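Local structure of ribonucleoside-diphosphate reductase small chain 2 (Saccharomyces cerevisiae, 1JK0) at residues 161-166 and 247-252; 178-183 and 287-292; 184-189 and 218-223. The protein helps make deoxyribonucleotides for DNA synthesis as a ribonucleotide reductase small subunit, and is required for its partner small chain to fold and assemble with the large subunits. All coordinates share one frame; numbering follows the deposited sequence.

Contact 1 of 3, residues 161-166 and 247-252; sequences AAFIER and ITEAVE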
loop_
_atom_site.group_PDB
_atom_site.type_symbol
_atom_site.label_atom_id
_atom_site.label_comp_id
_atom_site.label_asym_id
_atom_site.label_seq_id
_atom_site.Cartn_x
_atom_site.Cartn_y
_atom_site.Cartn_z
ATOM N N ALA B 161 9.035 -10.162 -23.170
ATOM C CA ALA B 161 7.724 -9.547 -23.157
ATOM C C ALA B 161 6.671 -10.447 -23.796
ATOM O O ALA B 161 5.494 -10.386 -23.429
ATOM C CB ALA B 161 7.777 -8.201 -23.876
ATOM N N ALA B 162 7.091 -11.282 -24.748
ATOM C CA ALA B 162 6.163 -12.180 -25.443
ATOM C C ALA B 162 5.708 -13.304 -24.529
ATOM O O ALA B 162 4.538 -13.699 -24.552
ATOM C CB ALA B 162 6.818 -12.763 -26.689
ATOM N N PHE B 163 6.644 -13.813 -23.734
ATOM C CA PHE B 163 6.359 -14.884 -22.791
ATOM C C PHE B 163 5.239 -14.431 -21.856
ATOM O O PHE B 163 4.226 -15.110 -21.716
ATOM C CB PHE B 163 7.631 -15.225 -22.011
ATOM C CG PHE B 163 7.434 -16.259 -20.940
ATOM C CD1 PHE B 163 7.195 -15.880 -19.622
ATOM C CD2 PHE B 163 7.515 -17.609 -21.242
ATOM C CE1 PHE B 163 7.045 -16.830 -18.623
ATOM C CE2 PHE B 163 7.366 -18.565 -20.253
ATOM C CZ PHE B 163 7.132 -18.174 -18.937
ATOM N N ILE B 164 5.415 -13.274 -21.228
ATOM C CA ILE B 164 4.388 -12.755 -20.336
ATOM C C ILE B 164 3.115 -12.492 -21.145
ATOM O O ILE B 164 2.008 -12.482 -20.604
ATOM C CB ILE B 164 4.849 -11.445 -19.644
ATOM C CG1 ILE B 164 6.086 -11.729 -18.790
ATOM C CG2 ILE B 164 3.734 -10.882 -18.781
ATOM C CD1 ILE B 164 6.638 -10.506 -18.067
ATOM N N GLU B 165 3.275 -12.290 -22.450
ATOM C CA GLU B 165 2.136 -12.033 -23.327
ATOM C C GLU B 165 1.428 -13.337 -23.678
ATOM O O GLU B 165 0.289 -13.331 -24.146
ATOM C CB GLU B 165 2.604 -11.362 -24.617
ATOM C CG GLU B 165 1.477 -11.052 -25.583
ATOM C CD GLU B 165 0.514 -10.024 -25.025
ATOM O OE1 GLU B 165 -0.714 -10.242 -25.117
ATOM O OE2 GLU B 165 0.991 -8.993 -24.500
ATOM N N ARG B 166 2.107 -14.451 -23.429
ATOM C CA ARG B 166 1.576 -15.772 -23.746
ATOM C C ARG B 166 0.725 -16.417 -22.647
ATOM O O ARG B 166 -0.447 -16.733 -22.867
ATOM C CB ARG B 166 2.742 -16.702 -24.119
ATOM C CG ARG B 166 2.347 -17.967 -24.872
ATOM C CD ARG B 166 3.540 -18.904 -25.116
ATOM N NE ARG B 166 4.592 -18.303 -25.936
ATOM C CZ ARG B 166 5.660 -17.669 -25.459
ATOM N NH1 ARG B 166 5.838 -17.542 -24.151
ATOM N NH2 ARG B 166 6.557 -17.160 -26.293
ATOM N N ILE B 247 7.863 -23.418 -18.374
ATOM C CA ILE B 247 9.222 -23.218 -17.884
ATOM C C ILE B 247 10.256 -23.229 -19.006
ATOM O O ILE B 247 11.057 -22.297 -19.138
ATOM C CB ILE B 247 9.616 -24.303 -16.867
ATOM C CG1 ILE B 247 9.043 -23.955 -15.494
ATOM C CG2 ILE B 247 11.132 -24.443 -16.808
ATOM C CD1 ILE B 247 7.542 -24.008 -15.429
ATOM N N THR B 248 10.246 -24.297 -19.799
ATOM C CA THR B 248 11.181 -24.448 -20.903
ATOM C C THR B 248 11.300 -23.143 -21.676
ATOM O O THR B 248 12.398 -22.597 -21.814
ATOM C CB THR B 248 10.737 -25.571 -21.855
ATOM O OG1 THR B 248 10.783 -26.824 -21.166
ATOM C CG2 THR B 248 11.658 -25.652 -23.056
ATOM N N GLU B 249 10.171 -22.639 -22.166
ATOM C CA GLU B 249 10.162 -21.388 -22.922
ATOM C C GLU B 249 10.941 -20.258 -22.234
ATOM O O GLU B 249 11.691 -19.535 -22.890
ATOM C CB GLU B 249 8.723 -20.930 -23.180
ATOM C CG GLU B 249 7.866 -21.959 -23.879
ATOM C CD GLU B 249 6.573 -21.374 -24.414
ATOM O OE1 GLU B 249 5.700 -22.163 -24.836
ATOM O OE2 GLU B 249 6.432 -20.131 -24.430
ATOM N N ALA B 250 10.760 -20.111 -20.922
ATOM C CA ALA B 250 11.448 -19.071 -20.159
ATOM C C ALA B 250 12.925 -19.413 -20.034
ATOM O O ALA B 250 13.773 -18.527 -19.905
ATOM C CB ALA B 250 10.829 -18.926 -18.779
ATOM N N VAL B 251 13.236 -20.702 -20.058
ATOM C CA VAL B 251 14.623 -21.117 -19.972
ATOM C C VAL B 251 15.279 -20.770 -21.304
ATOM O O VAL B 251 16.458 -20.439 -21.356
ATOM C CB VAL B 251 14.742 -22.629 -19.686
ATOM C CG1 VAL B 251 16.201 -23.040 -19.659
ATOM C CG2 VAL B 251 14.087 -22.952 -18.351
ATOM N N GLU B 252 14.504 -20.828 -22.381
ATOM C CA GLU B 252 15.034 -20.484 -23.696
ATOM C C GLU B 252 15.206 -18.972 -23.789
ATOM O O GLU B 252 16.237 -18.484 -24.256
ATOM C CB GLU B 252 14.099 -20.964 -24.811
ATOM C CG GLU B 252 13.986 -22.481 -24.934
ATOM C CD GLU B 252 12.943 -22.901 -25.963
ATOM O OE1 GLU B 252 12.619 -24.110 -26.025
ATOM O OE2 GLU B 252 12.452 -22.024 -26.711
#
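Phe-163 lays one face of its ring over the methyl of Ala-250, where two helices of the ferritin-like fold of this small chain pack together. The axes of segments 161-166 and 247-252 run nearly antiparallel (167°) and approach to 10.5 Å, so side chains bridge the interval. Phe-163 has CG anti to its own backbone N (chi1 176°), which carries the ring across to helix 240-258. There Ala-250 CB lies 4.1 Å from the centroid of the Phe-163 ring, 27° off the normal, a CH-pi contact. Glu-249 comes to the same ring from the side, its CB near the ring plane and 4.0 Å from Phe-163 CE2. Ala-184 of helix 175-188 and the indole of Trp-167 also pack against Phe-163 and help bury it.

Beside this apolar patch, Glu-249 stretches its carboxylate toward Arg-166, whose chain bends at chi3. The opposite charges pair, with Glu-249 OE2 over a face of the guanidinium, but OE2 is modelled too close to Arg-166 CZ, so the exact geometry is doubtful. Ala-162 O lies on the opposite face of the Arg-166 guanidinium.

Contact 2 of 3, residues 178-183 and 287-292; sequences RLVAFA and QGFGNE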
loop_
_atom_site.group_PDB
_atom_site.type_symbol
_atom_site.label_atom_id
_atom_site.label_comp_id
_atom_site.label_asym_id
_atom_site.label_seq_id
_atom_site.Cartn_x
_atom_site.Cartn_y
_atom_site.Cartn_z
ATOM N N ARG B 178 -1.009 -18.915 -15.001
ATOM C CA ARG B 178 -0.404 -17.608 -14.762
ATOM C C ARG B 178 0.535 -17.674 -13.563
ATOM O O ARG B 178 1.537 -16.969 -13.511
ATOM C CB ARG B 178 -1.476 -16.555 -14.488
ATOM C CG ARG B 178 -2.549 -16.448 -15.552
ATOM C CD ARG B 178 -3.281 -15.118 -15.453
ATOM N NE ARG B 178 -4.384 -15.107 -14.493
ATOM C CZ ARG B 178 -5.566 -15.665 -14.718
ATOM N NH1 ARG B 178 -5.792 -16.286 -15.864
ATOM N NH2 ARG B 178 -6.530 -15.581 -13.811
ATOM N N LEU B 179 0.206 -18.516 -12.592
ATOM C CA LEU B 179 1.054 -18.650 -11.420
ATOM C C LEU B 179 2.399 -19.244 -11.825
ATOM O O LEU B 179 3.445 -18.666 -11.543
ATOM C CB LEU B 179 0.366 -19.535 -10.376
ATOM C CG LEU B 179 0.078 -18.945 -8.993
ATOM C CD1 LEU B 179 -0.201 -17.453 -9.053
ATOM C CD2 LEU B 179 -1.100 -19.682 -8.416
ATOM N N VAL B 180 2.376 -20.384 -12.508
ATOM C CA VAL B 180 3.617 -21.029 -12.940
ATOM C C VAL B 180 4.477 -20.069 -13.782
ATOM O O VAL B 180 5.692 -19.986 -13.601
ATOM C CB VAL B 180 3.322 -22.318 -13.745
ATOM C CG1 VAL B 180 4.624 -22.995 -14.130
ATOM C CG2 VAL B 180 2.468 -23.268 -12.913
ATOM N N ALA B 181 3.844 -19.336 -14.691
ATOM C CA ALA B 181 4.568 -18.376 -15.521
ATOM C C ALA B 181 5.203 -17.312 -14.637
ATOM O O ALA B 181 6.385 -16.986 -14.779
ATOM C CB ALA B 181 3.621 -17.716 -16.509
ATOM N N PHE B 182 4.404 -16.770 -13.725
ATOM C CA PHE B 182 4.871 -15.737 -12.816
ATOM C C PHE B 182 6.156 -16.176 -12.105
ATOM O O PHE B 182 7.106 -15.401 -12.000
ATOM C CB PHE B 182 3.779 -15.408 -11.788
ATOM C CG PHE B 182 4.032 -14.143 -11.023
ATOM C CD1 PHE B 182 3.696 -14.052 -9.677
ATOM C CD2 PHE B 182 4.600 -13.030 -11.652
ATOM C CE1 PHE B 182 3.925 -12.870 -8.964
ATOM C CE2 PHE B 182 4.832 -11.845 -10.948
ATOM C CZ PHE B 182 4.493 -11.765 -9.602
ATOM N N ALA B 183 6.187 -17.423 -11.636
ATOM C CA ALA B 183 7.367 -17.949 -10.950
ATOM C C ALA B 183 8.564 -18.039 -11.889
ATOM O O ALA B 183 9.708 -17.832 -11.476
ATOM C CB ALA B 183 7.073 -19.319 -10.363
ATOM N N GLN B 287 10.182 -29.011 -10.024
ATOM C CA GLN B 287 9.824 -29.881 -8.921
ATOM C C GLN B 287 8.912 -29.095 -8.005
ATOM O O GLN B 287 8.007 -29.647 -7.380
ATOM C CB GLN B 287 11.078 -30.299 -8.165
ATOM C CG GLN B 287 10.833 -31.284 -7.046
ATOM C CD GLN B 287 12.122 -31.676 -6.347
ATOM O OE1 GLN B 287 13.108 -32.048 -7.000
ATOM N NE2 GLN B 287 12.122 -31.606 -5.016
ATOM N N GLY B 288 9.167 -27.794 -7.942
ATOM C CA GLY B 288 8.381 -26.908 -7.107
ATOM C C GLY B 288 6.900 -26.997 -7.392
ATOM O O GLY B 288 6.090 -26.887 -6.478
ATOM N N PHE B 289 6.530 -27.191 -8.652
ATOM C CA PHE B 289 5.118 -27.292 -8.990
ATOM C C PHE B 289 4.636 -28.750 -9.087
ATOM O O PHE B 289 3.477 -29.014 -9.407
ATOM C CB PHE B 289 4.831 -26.538 -10.299
ATOM C CG PHE B 289 5.032 -25.049 -10.198
ATOM C CD1 PHE B 289 6.294 -24.487 -10.340
ATOM C CD2 PHE B 289 3.961 -24.213 -9.912
ATOM C CE1 PHE B 289 6.485 -23.118 -10.195
ATOM C CE2 PHE B 289 4.147 -22.845 -9.766
ATOM C CZ PHE B 289 5.416 -22.300 -9.908
ATOM N N GLY B 290 5.519 -29.697 -8.782
ATOM C CA GLY B 290 5.136 -31.095 -8.861
ATOM C C GLY B 290 5.229 -31.601 -10.290
ATOM O O GLY B 290 4.222 -31.935 -10.922
ATOM N N ASN B 291 6.457 -31.639 -10.798
ATOM C CA ASN B 291 6.743 -32.092 -12.153
ATOM C C ASN B 291 8.068 -32.833 -12.156
ATOM O O ASN B 291 8.720 -32.982 -11.116
ATOM C CB ASN B 291 6.838 -30.902 -13.110
ATOM C CG ASN B 291 5.649 -30.809 -14.046
ATOM O OD1 ASN B 291 4.498 -30.760 -13.606
ATOM N ND2 ASN B 291 5.922 -30.773 -15.350
ATOM N N GLU B 292 8.471 -33.286 -13.335
ATOM C CA GLU B 292 9.719 -34.016 -13.481
ATOM C C GLU B 292 10.793 -33.075 -13.996
ATOM O O GLU B 292 10.511 -32.173 -14.786
ATOM C CB GLU B 292 9.542 -35.180 -14.462
ATOM C CG GLU B 292 9.371 -34.759 -15.930
ATOM C CD GLU B 292 8.021 -34.110 -16.225
ATOM O OE1 GLU B 292 7.847 -33.609 -17.364
ATOM O OE2 GLU B 292 7.140 -34.113 -15.329
#
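The C-terminal end of helix 277-288 in this ferritin-like helical fold is where the contact forms: the first residue past the helix, Phe-289, drops its ring onto helix 175-188. Next comes Gly-290, with a positive phi of 82°, readily adopted by glycine, that turns the chain away from the helical path; its N still bonds to Gln-287 O, closing the last turn.

The Phe-289 ring does nearly all the touching on its side. Its CG stands anti to the carbonyl carbon (chi1 -66°), and from there the ring reaches two residues one helical turn apart. Val-180 lies over a face: its CG1 sits 4.2 Å from the centroid of the Phe-289 ring and almost exactly on the normal, a CH-pi contact, while CG2 of the same valine lies on the same face, out over the CD2-CE2 side, 3.5 Å from Phe-289 CD2. Ala-183 takes the edge instead, with its methyl near the ring plane.

The four residues that touch are buried, and the side chains involved are apolar. Phe-231 of helix 207-232 meets Phe-289 edge-to-face, and Cys-228 packs on it as well, so the ring sits between helices 175-188 and 207-232. Beyond the glycine, Asn-291 ND2 bonds to Pro-240 O and ties the departing chain to the start of helix 240-258. At the far tip of the ring, Phe-289 CZ lies 3.4 Å from Ala-183 CB.

Contact 3 of 3, residues 184-189 and 218-223; sequences AKEGIF and RDRGAY
The two backbones come nearest at Glu-186 and Arg-220, whose CA atoms are 6.4 Å apart, and at this point helix 175-188 widens into a pi-type turn in which Phe-189 N bonds to Ala-184 O at 3.0 Å. Glu-186 points across from that turn. Its chain bends at chi2 (62°), and the side chain crosses Arg-220 of helix 207-232 at about a right angle. Glu-186 OE2 comes 3.2 Å from Arg-220 CD, beside the aliphatic part of the arginine. The salt bridge from Glu-186 OE2 to Arg-220 NE is long, 3.7 Å, and the oxygen lies well out of the guanidinium plane, so the attraction is one of charge with no N-H aimed at it. The stronger partner of Arg-220 NE is Glu-124 of helix 111-138.

This is the core of the ferritin-like helical bundle, and this cluster of side chains probably occupies the place of the di-iron centre in iron-bearing small chains of the family. Arg-220 runs within about 4 Å of the side chain of Tyr-131, the predicted active-site residue. Nearer the backbone, Glu-186 CG packs on Tyr-223 CB at 3.9 Å, while OE2 lies at the edge of the tyrosine ring, the carboxylate and ring planes 81° apart.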
loop_
_atom_site.group_PDB
_atom_site.type_symbol
_atom_site.label_atom_id
_atom_site.label_comp_id
_atom_site.label_asym_id
_atom_site.label_seq_id
_atom_site.Cartn_x
_atom_site.Cartn_y
_atom_site.Cartn_z
ATOM N N ALA B 184 8.291 -18.381 -13.147
ATOM C CA ALA B 184 9.335 -18.468 -14.157
ATOM C C ALA B 184 9.945 -17.084 -14.214
ATOM O O ALA B 184 11.149 -16.921 -14.058
ATOM C CB ALA B 184 8.734 -18.827 -15.512
ATOM N N LYS B 185 9.083 -16.091 -14.413
ATOM C CA LYS B 185 9.505 -14.695 -14.493
ATOM C C LYS B 185 10.170 -14.172 -13.224
ATOM O O LYS B 185 10.887 -13.164 -13.250
ATOM C CB LYS B 185 8.323 -13.772 -14.797
ATOM C CG LYS B 185 8.791 -12.333 -14.900
ATOM C CD LYS B 185 7.693 -11.309 -14.834
ATOM C CE LYS B 185 8.308 -9.930 -14.673
ATOM N NZ LYS B 185 9.250 -9.890 -13.507
ATOM N N GLU B 186 9.929 -14.852 -12.113
ATOM C CA GLU B 186 10.478 -14.421 -10.845
ATOM C C GLU B 186 11.761 -15.151 -10.470
ATOM O O GLU B 186 12.726 -14.533 -10.023
ATOM C CB GLU B 186 9.430 -14.635 -9.754
ATOM C CG GLU B 186 9.575 -13.714 -8.580
ATOM C CD GLU B 186 9.419 -12.267 -8.989
ATOM O OE1 GLU B 186 8.342 -11.922 -9.531
ATOM O OE2 GLU B 186 10.373 -11.485 -8.770
ATOM N N GLY B 187 11.761 -16.470 -10.655
ATOM C CA GLY B 187 12.915 -17.274 -10.292
ATOM C C GLY B 187 13.788 -17.767 -11.424
ATOM O O GLY B 187 15.012 -17.762 -11.307
ATOM N N ILE B 188 13.172 -18.203 -12.516
ATOM C CA ILE B 188 13.943 -18.691 -13.649
ATOM C C ILE B 188 14.712 -17.541 -14.272
ATOM O O ILE B 188 15.920 -17.428 -14.094
ATOM C CB ILE B 188 13.040 -19.320 -14.738
ATOM C CG1 ILE B 188 12.228 -20.472 -14.144
ATOM C CG2 ILE B 188 13.903 -19.827 -15.894
ATOM C CD1 ILE B 188 11.298 -21.140 -15.130
ATOM N N PHE B 189 13.992 -16.679 -14.982
ATOM C CA PHE B 189 14.591 -15.542 -15.663
ATOM C C PHE B 189 15.919 -15.014 -15.160
ATOM O O PHE B 189 16.959 -15.623 -15.405
ATOM C CB PHE B 189 13.600 -14.394 -15.766
ATOM C CG PHE B 189 12.764 -14.461 -16.995
ATOM C CD1 PHE B 189 11.812 -15.462 -17.143
ATOM C CD2 PHE B 189 12.982 -13.576 -18.045
ATOM C CE1 PHE B 189 11.089 -15.589 -18.318
ATOM C CE2 PHE B 189 12.264 -13.692 -19.232
ATOM C CZ PHE B 189 11.314 -14.706 -19.369
ATOM N N ARG B 218 17.756 -13.552 -2.341
ATOM C CA ARG B 218 17.006 -14.214 -1.277
ATOM C C ARG B 218 15.500 -13.883 -1.367
ATOM O O ARG B 218 14.648 -14.776 -1.291
ATOM C CB ARG B 218 17.545 -13.799 0.095
ATOM C CG ARG B 218 16.918 -14.565 1.260
ATOM C CD ARG B 218 16.973 -13.747 2.536
ATOM N NE ARG B 218 16.454 -12.413 2.272
ATOM C CZ ARG B 218 17.126 -11.294 2.500
ATOM N NH1 ARG B 218 18.345 -11.350 3.010
ATOM N NH2 ARG B 218 16.588 -10.122 2.183
ATOM N N ASP B 219 15.183 -12.599 -1.543
ATOM C CA ASP B 219 13.804 -12.147 -1.636
ATOM C C ASP B 219 13.143 -12.626 -2.920
ATOM O O ASP B 219 11.958 -12.997 -2.926
ATOM C CB ASP B 219 13.734 -10.620 -1.586
ATOM C CG ASP B 219 14.420 -10.044 -0.363
ATOM O OD1 ASP B 219 14.669 -10.813 0.601
ATOM O OD2 ASP B 219 14.696 -8.821 -0.363
ATOM N N ARG B 220 13.894 -12.605 -4.016
ATOM C CA ARG B 220 13.336 -13.038 -5.291
ATOM C C ARG B 220 12.985 -14.514 -5.166
ATOM O O ARG B 220 11.988 -14.982 -5.713
ATOM C CB ARG B 220 14.343 -12.788 -6.419
ATOM C CG ARG B 220 14.495 -11.310 -6.809
ATOM C CD ARG B 220 13.229 -10.805 -7.481
ATOM N NE ARG B 220 13.200 -9.358 -7.701
ATOM C CZ ARG B 220 14.088 -8.669 -8.417
ATOM N NH1 ARG B 220 13.949 -7.358 -8.551
ATOM N NH2 ARG B 220 15.117 -9.278 -8.987
ATOM N N GLY B 221 13.805 -15.237 -4.415
ATOM C CA GLY B 221 13.547 -16.642 -4.214
ATOM C C GLY B 221 12.231 -16.800 -3.495
ATOM O O GLY B 221 11.381 -17.590 -3.921
ATOM N N ALA B 222 12.059 -16.047 -2.404
ATOM C CA ALA B 222 10.827 -16.090 -1.618
ATOM C C ALA B 222 9.642 -15.696 -2.482
ATOM O O ALA B 222 8.624 -16.377 -2.478
ATOM C CB ALA B 222 10.916 -15.161 -0.430
ATOM N N TYR B 223 9.759 -14.600 -3.226
ATOM C CA TYR B 223 8.646 -14.186 -4.076
ATOM C C TYR B 223 8.291 -15.299 -5.073
ATOM O O TYR B 223 7.130 -15.418 -5.475
ATOM C CB TYR B 223 8.964 -12.882 -4.836
ATOM C CG TYR B 223 9.357 -11.699 -3.974
ATOM C CD1 TYR B 223 10.186 -10.704 -4.483
ATOM C CD2 TYR B 223 8.936 -11.584 -2.651
ATOM C CE1 TYR B 223 10.594 -9.635 -3.705
ATOM C CE2 TYR B 223 9.336 -10.511 -1.865
ATOM C CZ TYR B 223 10.169 -9.546 -2.399
ATOM O OH TYR B 223 10.622 -8.500 -1.634
#

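How the contacts relate
Helix 175-188 is the common member: contacts 2 and 3 use successive parts of it, and the pair of helices in contact 1 packs on it as well. The centres lie 12 to 15 Å apart, contact 3 being only 4 Å from the middle of the chain and the other two 13 Å out. Along the sequence, contact 1 and contact 2 interleave, while both segments of contact 3 fall between those of each. Contact 1 touches contact 2 through Ile-247 on Val-180, and contact 3 through Ala-250 on Phe-189. One helix thus links contacts 1 and 2, farther from the chain centre, to the buried charged cluster near Tyr-131, the predicted active-site residue.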